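Local coordinates for protein aminopeptidase N (Francisella tularensis subsp. tularensis, PDB 5DLL) that is a zinc-dependent metallopeptidase of the M1 family that releases N-terminal amino acids from peptides and is probably involved in degrading intracellular peptides, at residues L62-V67 and F102-V107; L72-N77 and N91-N96; F566-S571 and K595-D600. One frame throughout, in Å; residues are numbered along the deposited sequence.

From the N terminus, interaction 1 opens first, at 62-67, and closes a loop of 34 residues at 102-107. Interaction 2 lies wholly inside that loop. It opens at 72-77 and closes at 91-96, with 13 residues between. The two are nested and touch: strands 62-65 and 92-95 are neighbours in one small sheet, and strands 70-76 and 101-110 are neighbours in a larger one. Together they pack these sheets of the M1 N-terminal domain face to face. Interaction 3 follows much later and crosses neither. It joins two successive helices in the C-terminal helical region, about 63 Å from interaction 1 between centres.

Interaction 1. Residues L62-V67 and F102-V107; sequences LVLDGV and FVLQTV. With NA (sodium ion), chain R.
Leu62 and Leu64 on strand 62-65 face Phe102 and Leu104 across the interface between two sheets. The axes of strand 62-65 and of segment 102-107 of strand 101-110 come within 12.4 Å and cross at -37°, so the strands run roughly the same way. The spacing is too wide for backbone pairing. Leu62 and Leu104 form the nearest CA pair. The contact is made by side chains alone, and all four residues are buried.

Leu104 is shared by both leucines of the other strand. Its CD2 meets Leu64 CD1 at 3.6 Å, and the methyl ends meet head on. The same Leu104 CD2 also meets Leu62 CD2 at 4.0 Å, again end on. With chi1 at 180°, Leu104 holds CG anti to its backbone N and points CD2 at strand 62-65. Leu62 CD2 has a second partner, Phe102 CZ, at 4.1 Å. The methyl lies at the edge of the Phe102 ring, near its plane, and does not cover a face.

Thr106 comes next on this inner side of strand 101-110, but the leucines do not reach it. It binds a sodium ion instead. Thr106 O lies 2.2 Å from the sodium ion and Thr106 OG1 lies 2.5 Å from it, so one residue grips the metal twice. A chi1 of 73° turns OG1 to the ion. Val44 O and Thr141 OG1 are the other protein ligands.

Strand 62-65 is an outermost strand of a small antiparallel sheet and pairs with strand 92-95. Strand 101-110 runs between strands 42-52 and 70-76 of the large mixed sheet. The contact thus packs one sheet on the other, as in a beta sandwich, within the M1 N-terminal domain.

Interaction 2. Residues L72-N77 and N91-N96; sequences LSIKLN and NQLIIN
No flat group takes part where Ile74 meets Leu93 and Ile95, so this contact has no ring faces or edges of its own. Outside the two segments, the side chain of Ile74 touches Phe86 and that of Leu93 touches Tyr142.

The contact is aliphatic and buried. Ile74 CD1 is the hub. It lies 4.0 Å from Leu93 CD1, and Leu93 CD2 is almost as near to Ile74 CD1, at 4.1 Å. Both methyls of the leucine fork therefore meet one methyl, and the two side chains come together end to end. Ile95 CD1 adds a third neighbour, 4.2 Å from Ile74 CD1. The long branch of Ile74 is extended, with CG1 anti to the backbone N (chi1 -180°) and CD1 carried on outward (chi2 168°). This shape carries CD1 out to meet Leu93 and Ile95, which reach in from the other strand. Leu76 also points to the other strand, but its approach is looser: Leu76 CD1 stays 4.6 Å from Ile95 CG2. The backbones are well apart, with 10.7 Å between Ile74 CA and Leu93 CA.

Strand 70-76 runs antiparallel to strand 101-110 in the large mixed sheet. A classic beta bulge marks that pairing, where Leu72 and Ser73 both face Val107. Ile74 also has a backbone hydrogen bond with Leu81, beyond the turn. Strand 92-95 lies between strands 62-65 and 87-88 in the small antiparallel sheet. Leu104 of strand 101-110 touches both Ile74 and Ile95, and so continues the same apolar layer between the two sheets.

Interaction 3. Residues F566-S571 and K595-D600; sequences FNRWDS and KSILHD
Arg568 NH2 lies 3.6 Å from Ile597 CD1, the closest approach between helix 565-581 and helix 588-598 in this contact. The two chains run alongside in opposite senses. The methyl comes at the guanidinium obliquely. Asp600 OD2 is the other neighbour, 4.1 Å from Arg568 NH2. That is too long for a salt bridge. The guanidinium and carboxylate planes are turned 61° apart, and the carboxylate arm stands nearly perpendicular to the arginine.

Further out, other bonds hold the surroundings. Arg568 NE donates to Val559 O on helix 552-561, which ties down one nitrogen of the guanidinium. The chain bends at chi3 (81°) on the way there. Ile597 belongs to the last turn of its helix. His599 is the first residue to leave helical geometry, and Asp600 N is hydrogen-bonded to Ile597 O at 3.2 Å. Asp600 OD1 has a weak hydrogen bond to Asp602 N. Within helix 565-581, beside Arg568, Ser571 OG gives its proton to Asn567 O at 2.8 Å, and that carbonyl also accepts from Ser571 N. Ser571 packs on helix 552-561.

The contact joins successive helices of the ARM-repeat-like C-terminal region. Arg568 and Asp600 are near but do not form a salt bridge with each other. Asp600 probably gives Arg568 a mild electrostatic pull, while NE is held by Val559 O and NH2 too is hydrogen-bonded outside the two segments.

Interaction 1. Residues L62-V67 and F102-V107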
loop_
_atom_site.group_PDB
_atom_site.type_symbol
_atom_site.label_atom_id
_atom_site.label_comp_id
_atom_site.label_asym_id
_atom_site.label_seq_id
_atom_site.Cartn_x
_atom_site.Cartn_y
_atom_site.Cartn_z
ATOM N N LEU A 62 11.142 26.279 27.781
ATOM C CA LEU A 62 10.770 25.964 26.409
ATOM C C LEU A 62 11.925 25.223 25.734
ATOM O O LEU A 62 13.061 25.695 25.752
ATOM C CB LEU A 62 10.446 27.247 25.641
ATOM C CG LEU A 62 9.822 27.098 24.248
ATOM C CD1 LEU A 62 8.387 26.590 24.336
ATOM C CD2 LEU A 62 9.876 28.423 23.496
ATOM N N VAL A 63 11.631 24.064 25.151
ATOM C CA VAL A 63 12.630 23.272 24.436
ATOM C C VAL A 63 12.201 23.114 22.975
ATOM O O VAL A 63 11.449 22.201 22.636
ATOM C CB VAL A 63 12.829 21.876 25.083
ATOM C CG1 VAL A 63 13.916 21.091 24.353
ATOM C CG2 VAL A 63 13.165 22.008 26.563
ATOM N N LEU A 64 12.680 24.011 22.118
ATOM C CA LEU A 64 12.397 23.938 20.685
ATOM C C LEU A 64 13.371 23.005 19.969
ATOM O O LEU A 64 14.555 22.983 20.282
ATOM C CB LEU A 64 12.474 25.329 20.055
ATOM C CG LEU A 64 11.408 26.315 20.533
ATOM C CD1 LEU A 64 11.792 27.733 20.151
ATOM C CD2 LEU A 64 10.047 25.957 19.964
ATOM N N ASP A 65 12.857 22.243 19.010
ATOM C CA ASP A 65 13.670 21.387 18.149
ATOM C C ASP A 65 14.175 22.193 16.947
ATOM O O ASP A 65 13.425 22.974 16.357
ATOM C CB ASP A 65 12.844 20.191 17.651
ATOM C CG ASP A 65 12.294 19.332 18.787
ATOM O OD1 ASP A 65 13.103 18.715 19.517
ATOM O OD2 ASP A 65 11.052 19.263 18.939
ATOM N N GLY A 66 15.438 21.996 16.583
ATOM C CA GLY A 66 16.025 22.690 15.435
ATOM C C GLY A 66 17.365 22.097 15.044
ATOM O O GLY A 66 18.219 21.878 15.901
ATOM N N VAL A 67 17.552 21.836 13.753
ATOM C CA VAL A 67 18.711 21.085 13.277
ATOM C C VAL A 67 19.292 21.719 12.015
ATOM O O VAL A 67 18.568 21.992 11.063
ATOM C CB VAL A 67 18.331 19.610 13.006
ATOM C CG1 VAL A 67 19.495 18.840 12.395
ATOM C CG2 VAL A 67 17.864 18.940 14.291
ATOM N N PHE A 102 3.099 34.268 25.131
ATOM C CA PHE A 102 4.095 35.124 24.475
ATOM C C PHE A 102 4.260 34.841 22.980
ATOM O O PHE A 102 3.817 33.811 22.469
ATOM C CB PHE A 102 5.456 34.987 25.173
ATOM C CG PHE A 102 6.051 33.601 25.094
ATOM C CD1 PHE A 102 5.638 32.599 25.964
ATOM C CD2 PHE A 102 7.038 33.303 24.162
ATOM C CE1 PHE A 102 6.184 31.328 25.900
ATOM C CE2 PHE A 102 7.593 32.032 24.098
ATOM C CZ PHE A 102 7.161 31.045 24.967
ATOM N N VAL A 103 4.909 35.776 22.294
ATOM C CA VAL A 103 5.278 35.611 20.892
ATOM C C VAL A 103 6.804 35.520 20.789
ATOM O O VAL A 103 7.526 36.330 21.378
ATOM C CB VAL A 103 4.708 36.737 19.986
ATOM C CG1 VAL A 103 4.830 38.110 20.631
ATOM C CG2 VAL A 103 5.376 36.727 18.616
ATOM N N LEU A 104 7.282 34.522 20.048
ATOM C CA LEU A 104 8.705 34.305 19.858
ATOM C C LEU A 104 9.075 34.422 18.383
ATOM O O LEU A 104 8.659 33.598 17.574
ATOM C CB LEU A 104 9.088 32.921 20.373
ATOM C CG LEU A 104 10.563 32.539 20.241
ATOM C CD1 LEU A 104 11.438 33.500 21.028
ATOM C CD2 LEU A 104 10.784 31.105 20.696
ATOM N N GLN A 105 9.864 35.438 18.044
ATOM C CA GLN A 105 10.356 35.614 16.684
ATOM C C GLN A 105 11.779 35.096 16.551
ATOM O O GLN A 105 12.643 35.474 17.332
ATOM C CB GLN A 105 10.326 37.090 16.287
ATOM C CG GLN A 105 10.806 37.340 14.861
ATOM C CD GLN A 105 10.815 38.804 14.486
ATOM O OE1 GLN A 105 10.041 39.599 15.014
ATOM N NE2 GLN A 105 11.699 39.170 13.566
ATOM N N THR A 106 12.015 34.251 15.547
ATOM C CA THR A 106 13.362 33.798 15.197
ATOM C C THR A 106 13.612 34.005 13.709
ATOM O O THR A 106 12.806 33.568 12.881
ATOM C CB THR A 106 13.580 32.290 15.483
ATOM O OG1 THR A 106 12.868 31.491 14.516
ATOM C CG2 THR A 106 13.147 31.925 16.899
ATOM N N VAL A 107 14.730 34.646 13.374
ATOM C CA VAL A 107 15.245 34.628 12.004
ATOM C C VAL A 107 16.352 33.586 11.929
ATOM O O VAL A 107 17.209 33.524 12.808
ATOM C CB VAL A 107 15.794 35.995 11.553
ATOM C CG1 VAL A 107 16.293 35.918 10.115
ATOM C CG2 VAL A 107 14.723 37.069 11.693
HETATM NA NA NA R . 13.034 31.475 12.074
#

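Interaction 2. Residues L72-N77 and N91-N96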
loop_
_atom_site.group_PDB
_atom_site.type_symbol
_atom_site.label_atom_id
_atom_site.label_comp_id
_atom_site.label_asym_id
_atom_site.label_seq_id
_atom_site.Cartn_x
_atom_site.Cartn_y
_atom_site.Cartn_z
ATOM N N LEU A 72 20.291 33.800 13.311
ATOM C CA LEU A 72 20.710 35.189 13.123
ATOM C C LEU A 72 20.064 36.148 14.116
ATOM O O LEU A 72 20.582 37.238 14.348
ATOM C CB LEU A 72 20.379 35.659 11.704
ATOM C CG LEU A 72 20.898 34.787 10.564
ATOM C CD1 LEU A 72 20.490 35.377 9.225
ATOM C CD2 LEU A 72 22.409 34.636 10.656
ATOM N N SER A 73 18.926 35.763 14.686
ATOM C CA SER A 73 18.174 36.664 15.560
ATOM C C SER A 73 17.114 35.925 16.361
ATOM O O SER A 73 16.563 34.923 15.904
ATOM C CB SER A 73 17.502 37.774 14.742
ATOM O OG SER A 73 16.658 38.566 15.561
ATOM N N ILE A 74 16.832 36.442 17.553
ATOM C CA ILE A 74 15.818 35.873 18.434
ATOM C C ILE A 74 15.275 36.950 19.374
ATOM O O ILE A 74 16.040 37.644 20.052
ATOM C CB ILE A 74 16.364 34.667 19.233
ATOM C CG1 ILE A 74 15.279 34.082 20.140
ATOM C CG2 ILE A 74 17.589 35.048 20.057
ATOM C CD1 ILE A 74 15.651 32.742 20.737
ATOM N N LYS A 75 13.950 37.089 19.390
ATOM C CA LYS A 75 13.270 38.059 20.244
ATOM C C LYS A 75 12.047 37.416 20.882
ATOM O O LYS A 75 11.313 36.689 20.220
ATOM C CB LYS A 75 12.832 39.281 19.432
ATOM C CG LYS A 75 13.914 39.857 18.534
ATOM C CD LYS A 75 13.551 41.247 18.037
ATOM C CE LYS A 75 12.363 41.222 17.092
ATOM N NZ LYS A 75 12.174 42.544 16.432
ATOM N N LEU A 76 11.836 37.689 22.166
ATOM C CA LEU A 76 10.651 37.231 22.883
ATOM C C LEU A 76 9.824 38.456 23.255
ATOM O O LEU A 76 10.353 39.407 23.838
ATOM C CB LEU A 76 11.055 36.447 24.134
ATOM C CG LEU A 76 9.985 35.574 24.807
ATOM C CD1 LEU A 76 10.624 34.354 25.455
ATOM C CD2 LEU A 76 9.175 36.350 25.834
ATOM N N ASN A 77 8.534 38.427 22.912
ATOM C CA ASN A 77 7.635 39.576 23.080
ATOM C C ASN A 77 8.239 40.855 22.492
ATOM O O ASN A 77 8.239 41.922 23.120
ATOM C CB ASN A 77 7.234 39.754 24.555
ATOM C CG ASN A 77 6.185 38.744 25.008
ATOM O OD1 ASN A 77 5.442 38.185 24.200
ATOM N ND2 ASN A 77 6.111 38.521 26.315
ATOM N N ASN A 91 20.870 20.148 18.498
ATOM C CA ASN A 91 19.538 19.668 18.134
ATOM C C ASN A 91 18.363 20.440 18.740
ATOM O O ASN A 91 17.207 20.105 18.471
ATOM C CB ASN A 91 19.421 18.186 18.517
ATOM C CG ASN A 91 20.186 17.279 17.572
ATOM O OD1 ASN A 91 19.887 17.209 16.377
ATOM N ND2 ASN A 91 21.174 16.574 18.103
ATOM N N GLN A 92 18.642 21.464 19.548
ATOM C CA GLN A 92 17.587 22.163 20.287
ATOM C C GLN A 92 17.884 23.642 20.489
ATOM O O GLN A 92 18.990 24.107 20.217
ATOM C CB GLN A 92 17.398 21.527 21.666
ATOM C CG GLN A 92 17.067 20.042 21.657
ATOM C CD GLN A 92 17.181 19.416 23.032
ATOM O OE1 GLN A 92 18.180 19.597 23.733
ATOM N NE2 GLN A 92 16.160 18.665 23.422
ATOM N N LEU A 93 16.871 24.368 20.958
ATOM C CA LEU A 93 17.033 25.725 21.475
ATOM C C LEU A 93 16.237 25.850 22.771
ATOM O O LEU A 93 15.010 25.764 22.763
ATOM C CB LEU A 93 16.568 26.761 20.454
ATOM C CG LEU A 93 16.846 28.234 20.800
ATOM C CD1 LEU A 93 16.873 29.081 19.536
ATOM C CD2 LEU A 93 15.846 28.808 21.800
ATOM N N ILE A 94 16.942 26.058 23.881
ATOM C CA ILE A 94 16.339 26.026 25.213
ATOM C C ILE A 94 16.229 27.430 25.813
ATOM O O ILE A 94 17.177 28.211 25.767
ATOM C CB ILE A 94 17.148 25.103 26.154
ATOM C CG1 ILE A 94 17.308 23.721 25.499
ATOM C CG2 ILE A 94 16.484 25.002 27.527
ATOM C CD1 ILE A 94 17.844 22.637 26.409
ATOM N N ILE A 95 15.059 27.735 26.370
ATOM C CA ILE A 95 14.803 29.013 27.032
ATOM C C ILE A 95 14.097 28.761 28.360
ATOM O O ILE A 95 13.029 28.153 28.387
ATOM C CB ILE A 95 13.900 29.933 26.186
ATOM C CG1 ILE A 95 14.391 29.996 24.733
ATOM C CG2 ILE A 95 13.834 31.325 26.814
ATOM C CD1 ILE A 95 13.486 30.781 23.809
ATOM N N ASN A 96 14.687 29.246 29.449
ATOM C CA ASN A 96 14.108 29.103 30.782
ATOM C C ASN A 96 13.216 30.280 31.185
ATOM O O ASN A 96 13.322 31.379 30.630
ATOM C CB ASN A 96 15.219 28.928 31.813
ATOM C CG ASN A 96 16.013 27.657 31.595
ATOM O OD1 ASN A 96 15.449 26.568 31.493
ATOM N ND2 ASN A 96 17.330 27.788 31.524
#

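Interaction 3. Residues F566-S571 and K595-D600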
loop_
_atom_site.group_PDB
_atom_site.type_symbol
_atom_site.label_atom_id
_atom_site.label_comp_id
_atom_site.label_asym_id
_atom_site.label_seq_id
_atom_site.Cartn_x
_atom_site.Cartn_y
_atom_site.Cartn_z
ATOM N N PHE A 566 -16.387 -13.932 -1.935
ATOM C CA PHE A 566 -15.056 -14.197 -1.406
ATOM C C PHE A 566 -14.898 -15.672 -1.050
ATOM O O PHE A 566 -13.978 -16.330 -1.533
ATOM C CB PHE A 566 -14.771 -13.320 -0.183
ATOM C CG PHE A 566 -13.423 -13.562 0.437
ATOM C CD1 PHE A 566 -12.293 -12.910 -0.047
ATOM C CD2 PHE A 566 -13.281 -14.445 1.505
ATOM C CE1 PHE A 566 -11.049 -13.135 0.518
ATOM C CE2 PHE A 566 -12.040 -14.671 2.075
ATOM C CZ PHE A 566 -10.922 -14.016 1.580
ATOM N N ASN A 567 -15.801 -16.189 -0.217
ATOM C CA ASN A 567 -15.719 -17.584 0.224
ATOM C C ASN A 567 -15.820 -18.580 -0.927
ATOM O O ASN A 567 -15.357 -19.714 -0.800
ATOM C CB ASN A 567 -16.779 -17.902 1.291
ATOM C CG ASN A 567 -16.270 -17.703 2.714
ATOM O OD1 ASN A 567 -15.117 -17.332 2.940
ATOM N ND2 ASN A 567 -17.138 -17.961 3.683
ATOM N N ARG A 568 -16.423 -18.162 -2.040
ATOM C CA ARG A 568 -16.449 -18.981 -3.252
ATOM C C ARG A 568 -15.046 -19.107 -3.843
ATOM O O ARG A 568 -14.582 -20.209 -4.121
ATOM C CB ARG A 568 -17.419 -18.404 -4.290
ATOM C CG ARG A 568 -18.885 -18.504 -3.888
ATOM C CD ARG A 568 -19.811 -17.889 -4.928
ATOM N NE ARG A 568 -20.065 -18.789 -6.056
ATOM C CZ ARG A 568 -21.036 -18.633 -6.957
ATOM N NH1 ARG A 568 -21.880 -17.608 -6.885
ATOM N NH2 ARG A 568 -21.169 -19.514 -7.941
ATOM N N TRP A 569 -14.380 -17.972 -4.027
ATOM C CA TRP A 569 -12.970 -17.947 -4.438
ATOM C C TRP A 569 -12.089 -18.677 -3.414
ATOM O O TRP A 569 -11.257 -19.503 -3.781
ATOM C CB TRP A 569 -12.499 -16.494 -4.635
ATOM C CG TRP A 569 -11.009 -16.298 -4.698
ATOM C CD1 TRP A 569 -10.223 -16.301 -5.815
ATOM C CD2 TRP A 569 -10.132 -16.040 -3.593
ATOM N NE1 TRP A 569 -8.909 -16.075 -5.473
ATOM C CE2 TRP A 569 -8.828 -15.911 -4.114
ATOM C CE3 TRP A 569 -10.322 -15.913 -2.211
ATOM C CZ2 TRP A 569 -7.721 -15.665 -3.303
ATOM C CZ3 TRP A 569 -9.223 -15.669 -1.407
ATOM C CH2 TRP A 569 -7.940 -15.548 -1.953
ATOM N N ASP A 570 -12.293 -18.388 -2.134
ATOM C CA ASP A 570 -11.433 -18.930 -1.080
ATOM C C ASP A 570 -11.506 -20.450 -1.017
ATOM O O ASP A 570 -10.482 -21.118 -0.878
ATOM C CB ASP A 570 -11.814 -18.337 0.283
ATOM C CG ASP A 570 -10.728 -18.524 1.328
ATOM O OD1 ASP A 570 -9.545 -18.286 1.010
ATOM O OD2 ASP A 570 -11.057 -18.896 2.477
ATOM N N SER A 571 -12.720 -20.984 -1.119
ATOM C CA SER A 571 -12.943 -22.429 -1.082
ATOM C C SER A 571 -12.443 -23.128 -2.348
ATOM O O SER A 571 -11.997 -24.270 -2.287
ATOM C CB SER A 571 -14.428 -22.735 -0.876
ATOM O OG SER A 571 -14.887 -22.200 0.351
ATOM N N LYS A 595 -16.508 -25.341 -14.621
ATOM C CA LYS A 595 -17.213 -24.998 -15.855
ATOM C C LYS A 595 -18.351 -23.997 -15.608
ATOM O O LYS A 595 -18.537 -23.055 -16.381
ATOM C CB LYS A 595 -17.775 -26.280 -16.498
ATOM C CG LYS A 595 -18.383 -26.097 -17.885
ATOM C CD LYS A 595 -19.343 -27.228 -18.244
ATOM C CE LYS A 595 -18.620 -28.499 -18.671
ATOM N NZ LYS A 595 -18.111 -28.423 -20.070
ATOM N N SER A 596 -19.108 -24.212 -14.534
ATOM C CA SER A 596 -20.277 -23.386 -14.233
ATOM C C SER A 596 -19.876 -21.974 -13.825
ATOM O O SER A 596 -20.542 -21.006 -14.190
ATOM C CB SER A 596 -21.115 -24.026 -13.125
ATOM O OG SER A 596 -20.392 -24.070 -11.908
ATOM N N ILE A 597 -18.791 -21.865 -13.063
ATOM C CA ILE A 597 -18.232 -20.566 -12.712
ATOM C C ILE A 597 -17.835 -19.826 -13.991
ATOM O O ILE A 597 -18.126 -18.640 -14.150
ATOM C CB ILE A 597 -17.002 -20.705 -11.788
ATOM C CG1 ILE A 597 -17.395 -21.313 -10.429
ATOM C CG2 ILE A 597 -16.317 -19.355 -11.589
ATOM C CD1 ILE A 597 -18.041 -20.350 -9.456
ATOM N N LEU A 598 -17.186 -20.543 -14.906
ATOM C CA LEU A 598 -16.728 -19.969 -16.174
ATOM C C LEU A 598 -17.864 -19.409 -17.026
ATOM O O LEU A 598 -17.686 -18.391 -17.694
ATOM C CB LEU A 598 -15.934 -21.013 -16.973
ATOM C CG LEU A 598 -15.489 -20.655 -18.394
ATOM C CD1 LEU A 598 -14.583 -19.435 -18.410
ATOM C CD2 LEU A 598 -14.792 -21.850 -19.026
ATOM N N HIS A 599 -19.021 -20.067 -17.003
ATOM C CA HIS A 599 -20.173 -19.631 -17.799
ATOM C C HIS A 599 -21.225 -18.859 -16.995
ATOM O O HIS A 599 -22.340 -18.654 -17.477
ATOM C CB HIS A 599 -20.826 -20.839 -18.485
ATOM C CG HIS A 599 -20.004 -21.421 -19.590
ATOM N ND1 HIS A 599 -19.751 -20.746 -20.764
ATOM C CD2 HIS A 599 -19.382 -22.619 -19.703
ATOM C CE1 HIS A 599 -19.007 -21.500 -21.552
ATOM N NE2 HIS A 599 -18.770 -22.642 -20.932
ATOM N N ASP A 600 -20.878 -18.420 -15.786
ATOM C CA ASP A 600 -21.809 -17.655 -14.958
ATOM C C ASP A 600 -22.004 -16.276 -15.586
ATOM O O ASP A 600 -21.038 -15.542 -15.816
ATOM C CB ASP A 600 -21.301 -17.532 -13.513
ATOM C CG ASP A 600 -22.420 -17.236 -12.517
ATOM O OD1 ASP A 600 -23.262 -16.353 -12.792
ATOM O OD2 ASP A 600 -22.453 -17.886 -11.451
#